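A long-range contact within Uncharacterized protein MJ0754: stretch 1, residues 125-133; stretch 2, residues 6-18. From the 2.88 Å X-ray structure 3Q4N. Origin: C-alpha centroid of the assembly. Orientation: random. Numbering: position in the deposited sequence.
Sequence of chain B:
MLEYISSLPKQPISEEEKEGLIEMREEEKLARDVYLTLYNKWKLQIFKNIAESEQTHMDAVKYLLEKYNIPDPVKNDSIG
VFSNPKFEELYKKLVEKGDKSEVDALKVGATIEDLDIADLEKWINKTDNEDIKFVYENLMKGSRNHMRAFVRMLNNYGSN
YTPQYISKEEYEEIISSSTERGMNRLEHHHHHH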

# COMPACT_ATOMS: atom_id res chain seq x y z
N ASN B 125 11.91 4.33 -3.30
CA ASN B 125 11.80 5.73 -2.89
C ASN B 125 12.42 6.04 -1.53
O ASN B 125 12.88 7.15 -1.29
CB ASN B 125 10.34 6.16 -2.92
CG ASN B 125 9.85 6.44 -4.34
OD1 ASN B 125 9.11 5.65 -4.93
ND2 ASN B 125 10.28 7.58 -4.89
N LYS B 126 12.43 5.03 -0.66
CA LYS B 126 13.03 5.18 0.65
C LYS B 126 14.53 4.83 0.71
O LYS B 126 15.02 4.48 1.78
CB LYS B 126 12.28 4.30 1.65
CG LYS B 126 11.00 4.90 2.19
CD LYS B 126 11.02 4.80 3.72
CE LYS B 126 9.82 4.03 4.23
NZ LYS B 126 8.60 4.38 3.43
N THR B 127 15.26 4.94 -0.42
CA THR B 127 16.71 4.63 -0.42
C THR B 127 17.64 5.21 -1.50
O THR B 127 17.25 5.37 -2.66
CB THR B 127 16.99 3.09 -0.42
OG1 THR B 127 18.41 2.88 -0.31
CG2 THR B 127 16.49 2.40 -1.71
N ASP B 128 18.90 5.45 -1.11
CA ASP B 128 19.95 5.69 -2.11
C ASP B 128 21.14 4.73 -1.99
O ASP B 128 22.25 5.08 -2.38
CB ASP B 128 20.44 7.16 -2.11
CG ASP B 128 19.36 8.16 -1.71
OD1 ASP B 128 18.34 8.31 -2.44
OD2 ASP B 128 19.56 8.81 -0.66
N ASN B 129 20.93 3.53 -1.46
CA ASN B 129 21.96 2.49 -1.60
C ASN B 129 21.93 1.96 -3.02
O ASN B 129 21.03 1.21 -3.39
CB ASN B 129 21.73 1.36 -0.59
CG ASN B 129 22.73 0.22 -0.73
OD1 ASN B 129 22.98 -0.27 -1.82
ND2 ASN B 129 23.27 -0.23 0.41
N GLU B 130 22.91 2.34 -3.84
CA GLU B 130 22.88 2.00 -5.26
C GLU B 130 22.78 0.48 -5.62
O GLU B 130 22.33 0.13 -6.71
CB GLU B 130 24.04 2.69 -6.00
CG GLU B 130 23.77 2.95 -7.49
CD GLU B 130 22.72 4.04 -7.73
OE1 GLU B 130 23.05 5.23 -7.54
OE2 GLU B 130 21.57 3.70 -8.12
N ASP B 131 23.17 -0.41 -4.70
CA ASP B 131 23.00 -1.87 -4.86
C ASP B 131 21.53 -2.29 -4.74
O ASP B 131 20.94 -2.86 -5.68
CB ASP B 131 23.80 -2.62 -3.79
CG ASP B 131 25.28 -2.70 -4.10
OD1 ASP B 131 25.67 -2.24 -5.21
OD2 ASP B 131 26.04 -3.23 -3.24
N ILE B 132 20.97 -2.05 -3.55
CA ILE B 132 19.56 -2.26 -3.27
C ILE B 132 18.74 -1.76 -4.43
O ILE B 132 18.01 -2.54 -5.03
CB ILE B 132 19.12 -1.50 -2.00
CG1 ILE B 132 19.54 -2.25 -0.74
CG2 ILE B 132 17.63 -1.34 -1.94
CD1 ILE B 132 21.01 -2.55 -0.66
N LYS B 133 18.90 -0.46 -4.75
CA LYS B 133 18.17 0.21 -5.82
C LYS B 133 18.12 -0.62 -7.09
O LYS B 133 17.05 -0.84 -7.66
CB LYS B 133 18.73 1.60 -6.12
CG LYS B 133 17.79 2.76 -5.79
CD LYS B 133 18.27 4.06 -6.45
CE LYS B 133 17.36 5.24 -6.14
NZ LYS B 133 18.03 6.52 -6.50
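Stretch 2 (6-18) SSLPKQPISEEEK

Stretch 2 lies on stretch 1 as an extended loop that ends in the first turn of a helix, and it runs in the opposite sense: as stretch 1 advances from Thr127 through Asn129 to Asp131, the nearest partners step backward from Glu17 through Pro12 to Ser7. Thr127 CA lies 6.5 Å from Glu17 CA, Asn129 CA 6.3 Å from Pro12 CA, and Asp131 CA 7.3 Å from Ser7 CA, so side chains rather than paired backbones fill the gap. Residues 7 to 14 have broadly extended backbone angles, with a cis peptide bond before Pro9, and the helix begins at Glu15. In stretch 1, loop residues lead into a helix that begins at Glu130. The contact thus brings together two helix starts, and buries 514 Å² counted over both sides.

At the near end, Lys126 points toward stretch 2 and lays its aliphatic chain beside Glu16, with CD of Lys126 4.1 Å from CG of Glu16. Both side chains are long enough to cover one another with methylenes while remaining partly exposed.

Thr127 makes the tightest contact. Its chi1 is t, and its OG1 donates a hydrogen bond to OE2 of Glu17 at 2.5 Å. The CA-to-CB bond of Glu17 points sideways, but its m, t side chain brings the carboxylate inward. Thr127 OG1 also accepts a hydrogen bond from Asn129 N at 2.8 Å, so this small hydroxyl links its own loop to the other stretch. The neighbouring Asp128 points sideways and adds little.

Asn129 stands at the centre. Its N makes a weak second bond to Glu17 OE2, at 3.2 Å. Its side chain caps the helix that follows: OD1 accepts from Ile132 N at 3.2 Å and, weakly, from Asp131 N at 2.9 Å. Asparagine suits an N-cap because its short side chain can fold over to the backbone amides that follow it, which have no partner in the first turn. The other end of the amide lies against stretch 2, ND2 of Asn129 being 3.6 Å from CD1 of Ile13. Glu17 is held in its turn by its own stretch, where OE1 accepts a very short bond from Ser14 N at 2.4 Å, while Ser14 OG caps its helix by accepting from Glu17 N at 3.3 Å. Each of these two residues therefore bonds the other.

Next, Glu130 N gives a weak hydrogen bond to OE1 of Gln11, at 3.4 Å. Gln11 has the reach for this from an extended backbone, while the end of the Glu130 side chain leads away from stretch 2. Asp131 points toward stretch 2 and is buried. Its OD1 lies 3.7 Å from OG of Ser7 and 3.2 Å from NE2 of Gln11, the latter at too poor an angle for a hydrogen bond. A short acidic side chain is at home in the first turn of a helix, where its charge favours the helix dipole, and OD2 is hydrogen-bonded elsewhere in the structure.

Ile132 closes the walk with an apolar touch, its CD1 3.8 Å from CD1 of Ile13. Branched and hydrophobic, the two isoleucines pack methyl to methyl beside the polar cluster.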

# COMPACT_ATOMS: atom_id res chain seq x y z
N SER B 6 26.76 -10.20 -10.16
CA SER B 6 27.79 -9.81 -9.15
C SER B 6 28.22 -8.31 -9.24
O SER B 6 29.04 -7.90 -10.09
CB SER B 6 28.98 -10.77 -9.20
OG SER B 6 30.00 -10.27 -10.04
N SER B 7 27.65 -7.52 -8.33
CA SER B 7 27.91 -6.09 -8.23
C SER B 7 28.41 -5.77 -6.82
O SER B 7 27.74 -6.08 -5.82
CB SER B 7 26.65 -5.28 -8.56
OG SER B 7 25.78 -5.19 -7.43
N LEU B 8 29.60 -5.15 -6.77
CA LEU B 8 30.39 -4.89 -5.54
C LEU B 8 31.06 -3.50 -5.70
O LEU B 8 31.12 -2.98 -6.83
CB LEU B 8 31.39 -6.06 -5.29
CG LEU B 8 30.82 -7.40 -4.76
CD1 LEU B 8 30.36 -8.38 -5.86
CD2 LEU B 8 31.77 -8.12 -3.76
N PRO B 9 31.56 -2.86 -4.59
CA PRO B 9 31.83 -3.26 -3.20
C PRO B 9 30.65 -3.00 -2.23
O PRO B 9 29.48 -3.07 -2.65
CB PRO B 9 33.02 -2.36 -2.83
CG PRO B 9 32.70 -1.06 -3.56
CD PRO B 9 31.78 -1.41 -4.74
N LYS B 10 30.95 -2.69 -0.96
CA LYS B 10 29.92 -2.62 0.09
C LYS B 10 29.61 -1.20 0.52
O LYS B 10 30.51 -0.47 0.93
CB LYS B 10 30.32 -3.47 1.30
CG LYS B 10 29.18 -3.75 2.26
CD LYS B 10 29.39 -5.07 2.96
CE LYS B 10 30.78 -5.13 3.54
NZ LYS B 10 31.26 -6.54 3.63
N GLN B 11 28.32 -0.85 0.45
CA GLN B 11 27.85 0.53 0.62
C GLN B 11 27.11 0.85 1.94
O GLN B 11 26.94 -0.03 2.80
CB GLN B 11 27.00 0.93 -0.60
CG GLN B 11 27.82 1.21 -1.84
CD GLN B 11 26.97 1.40 -3.08
OE1 GLN B 11 26.30 2.43 -3.26
NE2 GLN B 11 27.00 0.39 -3.96
N PRO B 12 26.71 2.13 2.12
CA PRO B 12 25.92 2.62 3.28
C PRO B 12 24.45 2.09 3.47
O PRO B 12 23.51 2.55 2.78
CB PRO B 12 25.93 4.16 3.08
CG PRO B 12 26.36 4.39 1.62
CD PRO B 12 27.28 3.25 1.33
N ILE B 13 24.25 1.15 4.40
CA ILE B 13 22.91 0.59 4.71
C ILE B 13 22.28 1.21 5.98
O ILE B 13 22.96 1.39 6.99
CB ILE B 13 22.93 -0.97 4.83
CG1 ILE B 13 21.57 -1.56 4.47
CG2 ILE B 13 23.34 -1.46 6.22
CD1 ILE B 13 21.44 -1.94 3.03
N SER B 14 20.99 1.53 5.91
CA SER B 14 20.26 2.11 7.04
C SER B 14 19.20 1.17 7.59
O SER B 14 18.99 0.07 7.08
CB SER B 14 19.58 3.40 6.61
OG SER B 14 18.31 3.14 6.06
N GLU B 15 18.51 1.64 8.63
CA GLU B 15 17.52 0.83 9.34
C GLU B 15 16.29 0.48 8.55
O GLU B 15 15.99 -0.71 8.44
CB GLU B 15 17.16 1.47 10.68
CG GLU B 15 17.90 0.84 11.84
CD GLU B 15 19.10 0.00 11.38
OE1 GLU B 15 20.05 0.56 10.76
OE2 GLU B 15 19.10 -1.22 11.64
N GLU B 16 15.58 1.47 8.01
CA GLU B 16 14.47 1.14 7.10
C GLU B 16 14.95 0.49 5.80
O GLU B 16 14.29 -0.42 5.31
CB GLU B 16 13.39 2.25 6.91
CG GLU B 16 13.86 3.61 6.41
CD GLU B 16 14.55 4.45 7.50
OE1 GLU B 16 15.52 3.96 8.15
OE2 GLU B 16 14.13 5.63 7.72
N GLU B 17 16.11 0.88 5.27
CA GLU B 17 16.77 0.11 4.20
C GLU B 17 16.86 -1.38 4.58
O GLU B 17 16.50 -2.25 3.77
CB GLU B 17 18.17 0.64 3.87
CG GLU B 17 18.26 1.85 2.91
CD GLU B 17 19.72 2.36 2.70
OE1 GLU B 17 20.51 2.38 3.67
OE2 GLU B 17 20.07 2.77 1.57
N LYS B 18 17.35 -1.66 5.79
CA LYS B 18 17.37 -3.02 6.38
C LYS B 18 15.98 -3.60 6.37
O LYS B 18 15.74 -4.67 5.80
CB LYS B 18 17.88 -3.02 7.83
CG LYS B 18 19.39 -3.08 8.02
CD LYS B 18 19.79 -3.54 9.44
CE LYS B 18 21.09 -2.89 9.97
NZ LYS B 18 22.33 -3.06 9.11